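Local coordinates for D-aminopeptidase (Burkholderia sp. LK4, PDB 5TZB), which probably removes N-terminal beta-amino acid residues from peptides, as an Ntn-type hydrolase of peptidase family S58, at residues Val47-His51 with Ala173-Ala179; Ile70-Ala74 with Phe304-Asp309; Val122-Val127 with Cys141-Val145; Trp212-Val218 with Val262-Ala268. All blocks are in the same frame, centred on the assembly; numbering follows the deposited sequence.

Interaction 1: residues Val47-His51 with Ala173-Ala179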
loop_
_atom_site.group_PDB
_atom_site.type_symbol
_atom_site.label_atom_id
_atom_site.label_comp_id
_atom_site.label_asym_id
_atom_site.label_seq_id
_atom_site.Cartn_x
_atom_site.Cartn_y
_atom_site.Cartn_z
ATOM N N VAL C 47 -23.446 8.135 16.622
ATOM C CA VAL C 47 -23.215 6.775 16.152
ATOM C C VAL C 47 -24.284 5.826 16.709
ATOM O O VAL C 47 -24.586 5.813 17.911
ATOM C CB VAL C 47 -21.784 6.304 16.526
ATOM C CG1 VAL C 47 -21.558 4.847 16.146
ATOM C CG2 VAL C 47 -20.751 7.196 15.856
ATOM N N ARG C 48 -24.848 5.016 15.821
ATOM C CA ARG C 48 -25.960 4.140 16.169
ATOM C C ARG C 48 -25.635 2.689 15.784
ATOM O O ARG C 48 -24.952 2.453 14.776
ATOM C CB ARG C 48 -27.250 4.604 15.461
ATOM C CG ARG C 48 -27.770 6.006 15.856
ATOM C CD ARG C 48 -28.892 6.490 14.923
ATOM N NE ARG C 48 -28.415 6.935 13.612
ATOM C CZ ARG C 48 -29.065 6.732 12.469
ATOM N NH1 ARG C 48 -30.193 6.040 12.468
ATOM N NH2 ARG C 48 -28.570 7.181 11.322
ATOM N N VAL C 49 -26.118 1.730 16.572
ATOM C CA VAL C 49 -25.871 0.313 16.295
ATOM C C VAL C 49 -27.156 -0.501 16.371
ATOM O O VAL C 49 -27.968 -0.309 17.285
ATOM C CB VAL C 49 -24.833 -0.302 17.280
ATOM C CG1 VAL C 49 -24.597 -1.785 16.965
ATOM C CG2 VAL C 49 -23.530 0.425 17.213
ATOM N N GLY C 50 -27.350 -1.411 15.417
ATOM C CA GLY C 50 -28.509 -2.297 15.437
ATOM C C GLY C 50 -28.140 -3.726 15.071
ATOM O O GLY C 50 -27.284 -3.948 14.228
ATOM N N HIS C 51 -28.771 -4.697 15.723
ATOM C CA HIS C 51 -28.535 -6.107 15.433
ATOM C C HIS C 51 -29.797 -6.734 14.838
ATOM O O HIS C 51 -30.914 -6.296 15.129
ATOM C CB HIS C 51 -28.153 -6.911 16.690
ATOM C CG HIS C 51 -26.878 -6.484 17.354
ATOM N ND1 HIS C 51 -25.672 -6.404 16.687
ATOM C CD2 HIS C 51 -26.605 -6.205 18.652
ATOM C CE1 HIS C 51 -24.725 -6.040 17.534
ATOM N NE2 HIS C 51 -25.263 -5.921 18.735
ATOM N N ALA C 173 -31.281 0.195 14.778
ATOM C CA ALA C 173 -30.057 0.957 15.018
ATOM C C ALA C 173 -30.332 2.184 15.889
ATOM O O ALA C 173 -31.134 3.041 15.526
ATOM C CB ALA C 173 -29.427 1.376 13.703
ATOM N N GLN C 174 -29.642 2.279 17.022
ATOM C CA GLN C 174 -29.903 3.363 17.951
ATOM C C GLN C 174 -28.674 3.655 18.811
ATOM O O GLN C 174 -27.731 2.853 18.874
ATOM C CB GLN C 174 -31.133 3.018 18.817
ATOM C CG GLN C 174 -30.946 1.868 19.783
ATOM C CD GLN C 174 -32.249 1.443 20.450
ATOM O OE1 GLN C 174 -33.329 1.894 20.077
ATOM N NE2 GLN C 174 -32.141 0.636 21.494
ATOM N N THR C 175 -28.677 4.811 19.466
ATOM C CA THR C 175 -27.602 5.155 20.386
ATOM C C THR C 175 -27.769 4.355 21.680
ATOM O O THR C 175 -28.682 3.533 21.795
ATOM C CB THR C 175 -27.586 6.667 20.696
ATOM O OG1 THR C 175 -26.431 6.985 21.485
ATOM C CG2 THR C 175 -28.870 7.090 21.437
ATOM N N GLY C 176 -26.891 4.587 22.650
ATOM C CA GLY C 176 -26.988 3.924 23.943
ATOM C C GLY C 176 -26.304 2.566 24.005
ATOM O O GLY C 176 -25.481 2.247 23.148
ATOM N N PRO C 177 -26.634 1.760 25.029
ATOM C CA PRO C 177 -26.021 0.440 25.246
ATOM C C PRO C 177 -26.146 -0.478 24.031
ATOM O O PRO C 177 -27.181 -0.484 23.359
ATOM C CB PRO C 177 -26.809 -0.124 26.435
ATOM C CG PRO C 177 -27.316 1.090 27.157
ATOM C CD PRO C 177 -27.620 2.091 26.080
ATOM N N VAL C 178 -25.095 -1.249 23.766
ATOM C CA VAL C 178 -25.053 -2.149 22.625
ATOM C C VAL C 178 -24.949 -3.600 23.105
ATOM O O VAL C 178 -24.054 -3.926 23.873
ATOM C CB VAL C 178 -23.839 -1.843 21.713
ATOM C CG1 VAL C 178 -23.810 -2.802 20.530
ATOM C CG2 VAL C 178 -23.853 -0.400 21.247
ATOM N N ALA C 179 -25.844 -4.467 22.644
ATOM C CA ALA C 179 -25.802 -5.870 23.037
ATOM C C ALA C 179 -24.547 -6.559 22.504
ATOM O O ALA C 179 -24.104 -6.292 21.383
ATOM C CB ALA C 179 -27.063 -6.602 22.558
HETATM O O HOH W 1 -24.564 7.630 19.827
#
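Ala179 O receives NE2-H of His51 at 2.9 Å, the shortest direct polar bond of the contact. The oxygen comes to the imidazole edge, tilted about 21° from the ring plane. The other ring nitrogen, ND1, pairs with Thr68 OG1, so both nitrogens are engaged and the rotation of the imidazole is fixed. CG of His51 stands anti to the carbonyl carbon (chi1 -62°), which swings the ring across to the loop.

Two backbone bonds tie Val49 to Gln174 as a single antiparallel hydrogen-bonded pair: Val49 N to Gln174 O at 3.0 Å, and Gln174 N to Val49 O at 3.1 Å. Between these polar ties, Val178 CG1 meets Val49 CG1 at 3.8 Å, the two valines crossing at about a right angle. At the other end, a water 2.6 Å from Val47 O also reaches Thr175 OG1.

Arg48 lays CB and CG along the backbone of Gln174 and Thr175, while its NE bonds to Arg73 O. The loop following helix 163-172 thus runs beside strand 48-56, an edge strand of its sheet within this chain, with strand 63-71 on that strand's other flank and Thr200 of strand 197-204 touching Val178.

Interaction 2: residues Ile70-Ala74 with Phe304-Asp309; sequences IEPRA and FATGND
Two strand ends, each from a different sheet of the S58 peptidase fold, meet here where Pro72 and Arg73 leave strand 63-71 and face Phe304 and the turn that follows strand 298-305. The Arg73 guanidinium reaches from one strand end to the other with a two-pronged grip on main-chain carbonyls. Arg73 NH2 donates to Asn308 O at 2.9 Å, that oxygen lying almost exactly in the guanidinium plane. Arg73 NH1 reaches Thr306 O at 3.1 Å, arriving on a lone pair in the carbonyl plane, although the oxygen is 22° out of the guanidinium plane. The arginine chain bends at chi2 (-75°) and then extends, which carries the charged group over to the turn. NE also donates to Ser80 O and NH2 to Pro81 O.

The Ntn-hydrolase architecture layers beta sheets between helices, and this contact bridges sheet to sheet: strand 63-71 belongs to one, strand 298-305 to the other. Pro72 CB lies 3.6 Å from Phe304 CE1 and approaches the ring off-centre as a CH-pi contact, 30° from the ring normal. Thr306 CG2 comes within 3.7 Å of Pro72 O. Beyond it, Asp309 sets CB against the guanidinium, 3.7 Å from Arg73 NH2, but its carboxylate makes no direct ion pair with Arg73. The side chain of Asn308 is engaged outside this contact, its OD1 accepting from Lys327 N.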
loop_
_atom_site.group_PDB
_atom_site.type_symbol
_atom_site.label_atom_id
_atom_site.label_comp_id
_atom_site.label_asym_id
_atom_site.label_seq_id
_atom_site.Cartn_x
_atom_site.Cartn_y
_atom_site.Cartn_z
ATOM N N ILE C 70 -23.843 -0.415 11.712
ATOM C CA ILE C 70 -23.358 0.781 12.369
ATOM C C ILE C 70 -23.753 1.954 11.508
ATOM O O ILE C 70 -23.379 2.006 10.323
ATOM C CB ILE C 70 -21.829 0.790 12.540
ATOM C CG1 ILE C 70 -21.324 -0.497 13.190
ATOM C CG2 ILE C 70 -21.379 2.016 13.333
ATOM C CD1 ILE C 70 -19.811 -0.633 13.104
ATOM N N GLU C 71 -24.501 2.890 12.085
ATOM C CA GLU C 71 -24.758 4.166 11.418
ATOM C C GLU C 71 -23.715 5.154 11.921
ATOM O O GLU C 71 -23.601 5.352 13.132
ATOM C CB GLU C 71 -26.171 4.688 11.699
ATOM C CG GLU C 71 -27.294 3.809 11.172
ATOM C CD GLU C 71 -27.551 3.980 9.675
ATOM O OE1 GLU C 71 -26.741 4.635 8.974
ATOM O OE2 GLU C 71 -28.595 3.477 9.204
ATOM N N PRO C 72 -22.912 5.732 11.008
ATOM C CA PRO C 72 -21.871 6.659 11.450
ATOM C C PRO C 72 -22.408 8.022 11.914
ATOM O O PRO C 72 -21.670 8.740 12.584
ATOM C CB PRO C 72 -21.003 6.827 10.199
ATOM C CG PRO C 72 -21.946 6.582 9.069
ATOM C CD PRO C 72 -22.858 5.507 9.548
ATOM N N ARG C 73 -23.638 8.373 11.539
ATOM C CA ARG C 73 -24.225 9.681 11.858
ATOM C C ARG C 73 -25.597 9.554 12.513
ATOM O O ARG C 73 -26.205 8.477 12.507
ATOM C CB ARG C 73 -24.364 10.546 10.596
ATOM C CG ARG C 73 -23.060 10.895 9.886
ATOM C CD ARG C 73 -22.271 11.961 10.639
ATOM N NE ARG C 73 -21.206 12.522 9.817
ATOM C CZ ARG C 73 -20.302 13.396 10.257
ATOM N NH1 ARG C 73 -20.325 13.799 11.520
ATOM N NH2 ARG C 73 -19.362 13.853 9.440
ATOM N N ALA C 74 -26.085 10.658 13.079
ATOM C CA ALA C 74 -27.425 10.680 13.653
ATOM C C ALA C 74 -28.461 10.507 12.549
ATOM O O ALA C 74 -29.519 9.917 12.770
ATOM C CB ALA C 74 -27.670 11.988 14.428
ATOM N N PHE C 304 -13.371 5.508 11.277
ATOM C CA PHE C 304 -13.959 6.743 10.747
ATOM C C PHE C 304 -14.058 7.822 11.827
ATOM O O PHE C 304 -14.153 7.530 13.028
ATOM C CB PHE C 304 -15.328 6.481 10.095
ATOM C CG PHE C 304 -16.436 6.132 11.067
ATOM C CD1 PHE C 304 -17.237 7.122 11.633
ATOM C CD2 PHE C 304 -16.711 4.805 11.368
ATOM C CE1 PHE C 304 -18.257 6.796 12.514
ATOM C CE2 PHE C 304 -17.734 4.473 12.244
ATOM C CZ PHE C 304 -18.508 5.476 12.821
ATOM N N ALA C 305 -14.042 9.074 11.380
ATOM C CA ALA C 305 -14.064 10.213 12.282
ATOM C C ALA C 305 -15.274 11.100 11.989
ATOM O O ALA C 305 -15.629 11.304 10.825
ATOM C CB ALA C 305 -12.768 11.005 12.148
ATOM N N THR C 306 -15.894 11.643 13.038
ATOM C CA THR C 306 -17.090 12.475 12.864
ATOM C C THR C 306 -16.805 13.961 13.065
ATOM O O THR C 306 -17.683 14.793 12.834
ATOM C CB THR C 306 -18.218 12.047 13.823
ATOM O OG1 THR C 306 -17.778 12.210 15.179
ATOM C CG2 THR C 306 -18.600 10.579 13.602
ATOM N N GLY C 307 -15.570 14.293 13.454
ATOM C CA GLY C 307 -15.183 15.654 13.801
ATOM C C GLY C 307 -15.369 16.687 12.711
ATOM O O GLY C 307 -15.785 17.818 12.967
ATOM N N ASN C 308 -15.048 16.308 11.481
ATOM C CA ASN C 308 -15.364 17.149 10.335
ATOM C C ASN C 308 -16.735 16.791 9.773
ATOM O O ASN C 308 -17.007 15.628 9.497
ATOM C CB ASN C 308 -14.273 17.015 9.268
ATOM C CG ASN C 308 -12.977 17.686 9.680
ATOM O OD1 ASN C 308 -12.888 18.918 9.735
ATOM N ND2 ASN C 308 -11.981 16.887 10.012
ATOM N N ASP C 309 -17.641 17.762 9.698
ATOM C CA ASP C 309 -18.934 17.497 9.065
ATOM C C ASP C 309 -19.173 18.536 7.989
ATOM O O ASP C 309 -18.321 19.384 7.744
ATOM C CB ASP C 309 -20.075 17.435 10.093
ATOM C CG ASP C 309 -20.318 18.758 10.827
ATOM O OD1 ASP C 309 -21.060 18.731 11.839
ATOM O OD2 ASP C 309 -19.775 19.810 10.428
#

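Interaction 3: residues Val122-Val127 with Cys141-Val145; sequences VRDALV and CMPVV
Pro143 lies against the helix with its ring wedged among Arg123, Leu126 and Val127, the tightest part of this contact. Pro143 CG is 3.6 Å from Arg123 O and 3.7 Å from Leu126 CB, while Pro143 CD meets Val127 CG2 at 3.7 Å. The proline ring and Leu126 run antiparallel past one another, whereas Val127 lies across it. Farther along, Val145 sends CG2 to within 3.7 Å of Arg123 CA and CG1 to 3.8 Å from Val122 CG1.

Helix 119-129 is the crossover helix of a beta-alpha-beta unit, linking strand 111-115 to the parallel strand 144-148, and these apolar groups seat it on the sheet with no hydrogen bond crossing between the segments.

Packing is looser toward Cys141, whose SG is 3.9 Å from Val127 CA. Val127 CG2 also lies 3.9 Å above one face of the Arg123 guanidinium. This side is not open to solvent: it faces a second subunit. Arg123 sets CG anti to its own N (chi1 -177°) and bends at chi2, bringing NH1 to Asp124 OD1 at 2.9 Å in a nearly straight salt bridge. NH1 also donates to Thr116 O of the second subunit, and NH2 forms a salt bridge with Asp94 of that subunit.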
loop_
_atom_site.group_PDB
_atom_site.type_symbol
_atom_site.label_atom_id
_atom_site.label_comp_id
_atom_site.label_asym_id
_atom_site.label_seq_id
_atom_site.Cartn_x
_atom_site.Cartn_y
_atom_site.Cartn_z
ATOM N N VAL C 122 -26.309 -8.568 1.725
ATOM C CA VAL C 122 -26.338 -7.447 2.661
ATOM C C VAL C 122 -25.935 -6.141 1.983
ATOM O O VAL C 122 -26.582 -5.100 2.176
ATOM C CB VAL C 122 -25.415 -7.708 3.883
ATOM C CG1 VAL C 122 -25.183 -6.422 4.684
ATOM C CG2 VAL C 122 -25.999 -8.844 4.761
ATOM N N ARG C 123 -24.891 -6.198 1.167
ATOM C CA ARG C 123 -24.421 -5.007 0.478
ATOM C C ARG C 123 -25.492 -4.438 -0.454
ATOM O O ARG C 123 -25.769 -3.242 -0.429
ATOM C CB ARG C 123 -23.155 -5.312 -0.322
ATOM C CG ARG C 123 -22.536 -4.101 -1.019
ATOM C CD ARG C 123 -22.730 -4.176 -2.519
ATOM N NE ARG C 123 -22.008 -3.118 -3.210
ATOM C CZ ARG C 123 -22.330 -2.640 -4.407
ATOM N NH1 ARG C 123 -23.374 -3.122 -5.066
ATOM N NH2 ARG C 123 -21.588 -1.683 -4.945
ATOM N N ASP C 124 -26.091 -5.294 -1.277
ATOM C CA ASP C 124 -27.071 -4.808 -2.242
ATOM C C ASP C 124 -28.367 -4.390 -1.552
ATOM O O ASP C 124 -29.114 -3.560 -2.076
ATOM C CB ASP C 124 -27.317 -5.850 -3.334
ATOM C CG ASP C 124 -26.200 -5.860 -4.390
ATOM O OD1 ASP C 124 -25.134 -5.254 -4.132
ATOM O OD2 ASP C 124 -26.386 -6.465 -5.476
ATOM N N ALA C 125 -28.624 -4.944 -0.370
ATOM C CA ALA C 125 -29.772 -4.513 0.422
ATOM C C ALA C 125 -29.540 -3.092 0.936
ATOM O O ALA C 125 -30.466 -2.295 1.006
ATOM C CB ALA C 125 -30.021 -5.465 1.576
ATOM N N LEU C 126 -28.303 -2.780 1.302
ATOM C CA LEU C 126 -27.962 -1.433 1.751
ATOM C C LEU C 126 -28.045 -0.438 0.580
ATOM O O LEU C 126 -28.447 0.713 0.763
ATOM C CB LEU C 126 -26.570 -1.428 2.396
ATOM C CG LEU C 126 -26.494 -2.088 3.782
ATOM C CD1 LEU C 126 -25.083 -2.138 4.294
ATOM C CD2 LEU C 126 -27.371 -1.349 4.791
ATOM N N VAL C 127 -27.715 -0.895 -0.629
ATOM C CA VAL C 127 -27.898 -0.053 -1.805
ATOM C C VAL C 127 -29.378 0.265 -2.031
ATOM O O VAL C 127 -29.759 1.437 -2.188
ATOM C CB VAL C 127 -27.351 -0.702 -3.075
ATOM C CG1 VAL C 127 -27.744 0.135 -4.269
ATOM C CG2 VAL C 127 -25.835 -0.857 -2.986
ATOM N N CYS C 141 -23.904 3.953 -5.162
ATOM C CA CYS C 141 -23.862 3.603 -3.754
ATOM C C CYS C 141 -22.852 2.493 -3.511
ATOM O O CYS C 141 -22.894 1.474 -4.189
ATOM C CB CYS C 141 -25.252 3.173 -3.285
ATOM S SG CYS C 141 -25.363 2.838 -1.518
ATOM N N MET C 142 -21.938 2.693 -2.568
ATOM C CA MET C 142 -20.898 1.700 -2.283
ATOM C C MET C 142 -20.808 1.387 -0.775
ATOM O O MET C 142 -19.884 1.855 -0.096
ATOM C CB MET C 142 -19.545 2.190 -2.812
ATOM C CG MET C 142 -19.486 2.371 -4.351
ATOM S SD MET C 142 -17.903 3.008 -4.927
ATOM C CE MET C 142 -17.937 4.675 -4.249
ATOM N N PRO C 143 -21.769 0.606 -0.248
ATOM C CA PRO C 143 -21.802 0.279 1.189
ATOM C C PRO C 143 -20.594 -0.538 1.687
ATOM O O PRO C 143 -20.018 -1.338 0.945
ATOM C CB PRO C 143 -23.094 -0.532 1.342
ATOM C CG PRO C 143 -23.923 -0.206 0.090
ATOM C CD PRO C 143 -22.905 0.026 -0.980
ATOM N N VAL C 144 -20.215 -0.321 2.942
ATOM C CA VAL C 144 -19.136 -1.086 3.544
ATOM C C VAL C 144 -19.715 -2.274 4.298
ATOM O O VAL C 144 -20.454 -2.107 5.266
ATOM C CB VAL C 144 -18.276 -0.229 4.505
ATOM C CG1 VAL C 144 -17.219 -1.109 5.216
ATOM C CG2 VAL C 144 -17.593 0.928 3.739
ATOM N N VAL C 145 -19.394 -3.478 3.840
ATOM C CA VAL C 145 -19.849 -4.684 4.507
ATOM C C VAL C 145 -18.623 -5.533 4.778
ATOM O O VAL C 145 -17.770 -5.692 3.899
ATOM C CB VAL C 145 -20.878 -5.469 3.676
ATOM C CG1 VAL C 145 -21.356 -6.705 4.441
ATOM C CG2 VAL C 145 -22.065 -4.583 3.336
#

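Interaction 4: residues Trp212-Val218 with Val262-Ala268; sequences WTVGALV and VTIATDA
Thr213 is held through both its backbone N and its backbone O by Thr266 and Asp267 at the end of strand 260-266. Thr213 N donates at 2.7 Å to Asp267 OD1, reaching that oxygen on its syn side, and Thr213 O accepts from Thr266 OG1, also at 2.7 Å. That hydroxyl accepts in turn from Ala268 N, an ST turn, so a single OG1 both gives and receives. It stands anti to Thr266 N (chi1 -176°), which puts it between Thr213 O and Ala268 N. A water bridges Thr213 OG1 and Asp267 OD2.

From here the strands run antiparallel. Gly215 and Ala265 exchange two bonds of 2.7 Å through N and O of each, and Leu217 with Thr263 forms the next hydrogen-bonded pair. Val214, Ala216 and Val218 share one face with Thr266, Ile264 and Val262; there Val218 CG1 lies beside Val262 CG2 at 3.9 Å, under helices 272-289 and 331-355. At the Trp212 end of the ladder Ala268 CA sits 3.6 Å from the centroid of the Trp212 five-membered ring, a CH-pi contact; Thr323 of the third subunit also packs on this tryptophan.

Two short side-chain bonds at Thr213 thus accompany a weak backbone one from Asp267 N.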
loop_
_atom_site.group_PDB
_atom_site.type_symbol
_atom_site.label_atom_id
_atom_site.label_comp_id
_atom_site.label_asym_id
_atom_site.label_seq_id
_atom_site.Cartn_x
_atom_site.Cartn_y
_atom_site.Cartn_z
ATOM N N TRP C 212 -11.566 14.271 23.123
ATOM C CA TRP C 212 -12.237 13.406 22.155
ATOM C C TRP C 212 -12.566 12.008 22.689
ATOM O O TRP C 212 -11.931 11.498 23.620
ATOM C CB TRP C 212 -11.392 13.283 20.889
ATOM C CG TRP C 212 -11.125 14.602 20.266
ATOM C CD1 TRP C 212 -12.054 15.499 19.828
ATOM C CD2 TRP C 212 -9.846 15.194 20.032
ATOM N NE1 TRP C 212 -11.432 16.616 19.319
ATOM C CE2 TRP C 212 -10.075 16.457 19.437
ATOM C CE3 TRP C 212 -8.525 14.774 20.249
ATOM C CZ2 TRP C 212 -9.038 17.299 19.057
ATOM C CZ3 TRP C 212 -7.494 15.614 19.880
ATOM C CH2 TRP C 212 -7.754 16.870 19.285
ATOM N N THR C 213 -13.589 11.403 22.090
ATOM C CA THR C 213 -13.989 10.040 22.406
ATOM C C THR C 213 -13.568 9.089 21.283
ATOM O O THR C 213 -13.665 9.435 20.103
ATOM C CB THR C 213 -15.499 9.946 22.606
ATOM O OG1 THR C 213 -15.879 10.791 23.699
ATOM C CG2 THR C 213 -15.930 8.496 22.885
ATOM N N VAL C 214 -13.057 7.923 21.663
ATOM C CA VAL C 214 -12.731 6.856 20.708
ATOM C C VAL C 214 -13.509 5.599 21.080
ATOM O O VAL C 214 -13.420 5.123 22.221
ATOM C CB VAL C 214 -11.215 6.537 20.686
ATOM C CG1 VAL C 214 -10.925 5.415 19.710
ATOM C CG2 VAL C 214 -10.418 7.757 20.316
ATOM N N GLY C 215 -14.288 5.073 20.139
ATOM C CA GLY C 215 -15.053 3.854 20.383
ATOM C C GLY C 215 -14.695 2.755 19.402
ATOM O O GLY C 215 -14.213 3.041 18.318
ATOM N N ALA C 216 -14.914 1.499 19.783
ATOM C CA ALA C 216 -14.673 0.372 18.886
ATOM C C ALA C 216 -15.814 -0.631 18.950
ATOM O O ALA C 216 -16.381 -0.880 20.023
ATOM C CB ALA C 216 -13.339 -0.333 19.221
ATOM N N LEU C 217 -16.140 -1.223 17.806
ATOM C CA LEU C 217 -17.098 -2.325 17.766
ATOM C C LEU C 217 -16.454 -3.479 16.996
ATOM O O LEU C 217 -16.063 -3.323 15.834
ATOM C CB LEU C 217 -18.414 -1.898 17.100
ATOM C CG LEU C 217 -19.552 -2.930 17.079
ATOM C CD1 LEU C 217 -20.189 -2.996 18.438
ATOM C CD2 LEU C 217 -20.591 -2.587 16.022
ATOM N N VAL C 218 -16.312 -4.633 17.635
ATOM C CA VAL C 218 -15.657 -5.742 16.950
ATOM C C VAL C 218 -16.616 -6.906 16.760
ATOM O O VAL C 218 -17.608 -7.052 17.489
ATOM C CB VAL C 218 -14.415 -6.242 17.714
ATOM C CG1 VAL C 218 -13.484 -5.076 18.020
ATOM C CG2 VAL C 218 -14.840 -6.972 18.995
ATOM N N VAL C 262 -13.070 -5.002 12.743
ATOM C CA VAL C 262 -13.033 -3.934 13.737
ATOM C C VAL C 262 -13.490 -2.616 13.115
ATOM O O VAL C 262 -13.031 -2.257 12.036
ATOM C CB VAL C 262 -11.598 -3.735 14.320
ATOM C CG1 VAL C 262 -11.600 -2.664 15.384
ATOM C CG2 VAL C 262 -11.068 -5.035 14.917
ATOM N N THR C 263 -14.408 -1.916 13.775
ATOM C CA THR C 263 -14.681 -0.534 13.417
ATOM C C THR C 263 -14.296 0.340 14.595
ATOM O O THR C 263 -14.713 0.082 15.718
ATOM C CB THR C 263 -16.159 -0.260 13.037
ATOM O OG1 THR C 263 -16.517 -1.013 11.872
ATOM C CG2 THR C 263 -16.351 1.223 12.713
ATOM N N ILE C 264 -13.453 1.331 14.326
ATOM C CA ILE C 264 -13.085 2.352 15.296
ATOM C C ILE C 264 -13.793 3.653 14.938
ATOM O O ILE C 264 -13.753 4.075 13.782
ATOM C CB ILE C 264 -11.565 2.584 15.302
ATOM C CG1 ILE C 264 -10.844 1.339 15.841
ATOM C CG2 ILE C 264 -11.207 3.826 16.135
ATOM C CD1 ILE C 264 -9.325 1.331 15.529
ATOM N N ALA C 265 -14.446 4.291 15.908
ATOM C CA ALA C 265 -15.041 5.609 15.647
ATOM C C ALA C 265 -14.486 6.657 16.606
ATOM O O ALA C 265 -14.155 6.362 17.769
ATOM C CB ALA C 265 -16.562 5.552 15.753
ATOM N N THR C 266 -14.410 7.895 16.132
ATOM C CA THR C 266 -13.991 8.988 17.005
ATOM C C THR C 266 -14.623 10.288 16.577
ATOM O O THR C 266 -14.872 10.496 15.385
ATOM C CB THR C 266 -12.458 9.173 17.022
ATOM O OG1 THR C 266 -12.121 10.189 17.968
ATOM C CG2 THR C 266 -11.927 9.590 15.650
ATOM N N ASP C 267 -14.860 11.180 17.542
ATOM C CA ASP C 267 -15.361 12.509 17.196
ATOM C C ASP C 267 -14.219 13.499 17.014
ATOM O O ASP C 267 -14.459 14.678 16.762
ATOM C CB ASP C 267 -16.333 13.041 18.254
ATOM C CG ASP C 267 -15.717 13.135 19.634
ATOM O OD1 ASP C 267 -14.607 12.601 19.858
ATOM O OD2 ASP C 267 -16.367 13.743 20.517
ATOM N N ALA C 268 -12.983 13.016 17.121
ATOM C CA ALA C 268 -11.829 13.836 16.766
ATOM C C ALA C 268 -11.875 14.198 15.271
ATOM O O ALA C 268 -12.331 13.406 14.456
ATOM C CB ALA C 268 -10.534 13.102 17.103
HETATM O O HOH W 2 -15.845 13.433 23.184
#

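Overall arrangement
From the N terminus, residues 47-51 begin strand 48-56, and interaction 1 closes when the chain returns at 173-179. Residues 70-74 open interaction 2 inside that loop, but their partner, 304-309, comes much later, so interactions 1 and 2 cross; they also touch, through neighbouring strands of one sheet. Interaction 3 is a short closure lying within both, and it seats a crossover helix on that same sheet without touching the others. Interaction 4 follows interaction 1 in series yet falls within the span of interaction 2. It pairs strands of the other sheet, where strand 260-266 neighbours strand 298-305. Interaction 2 thereby connects the two sheets, and interactions 1 and 4 meet at Leu217.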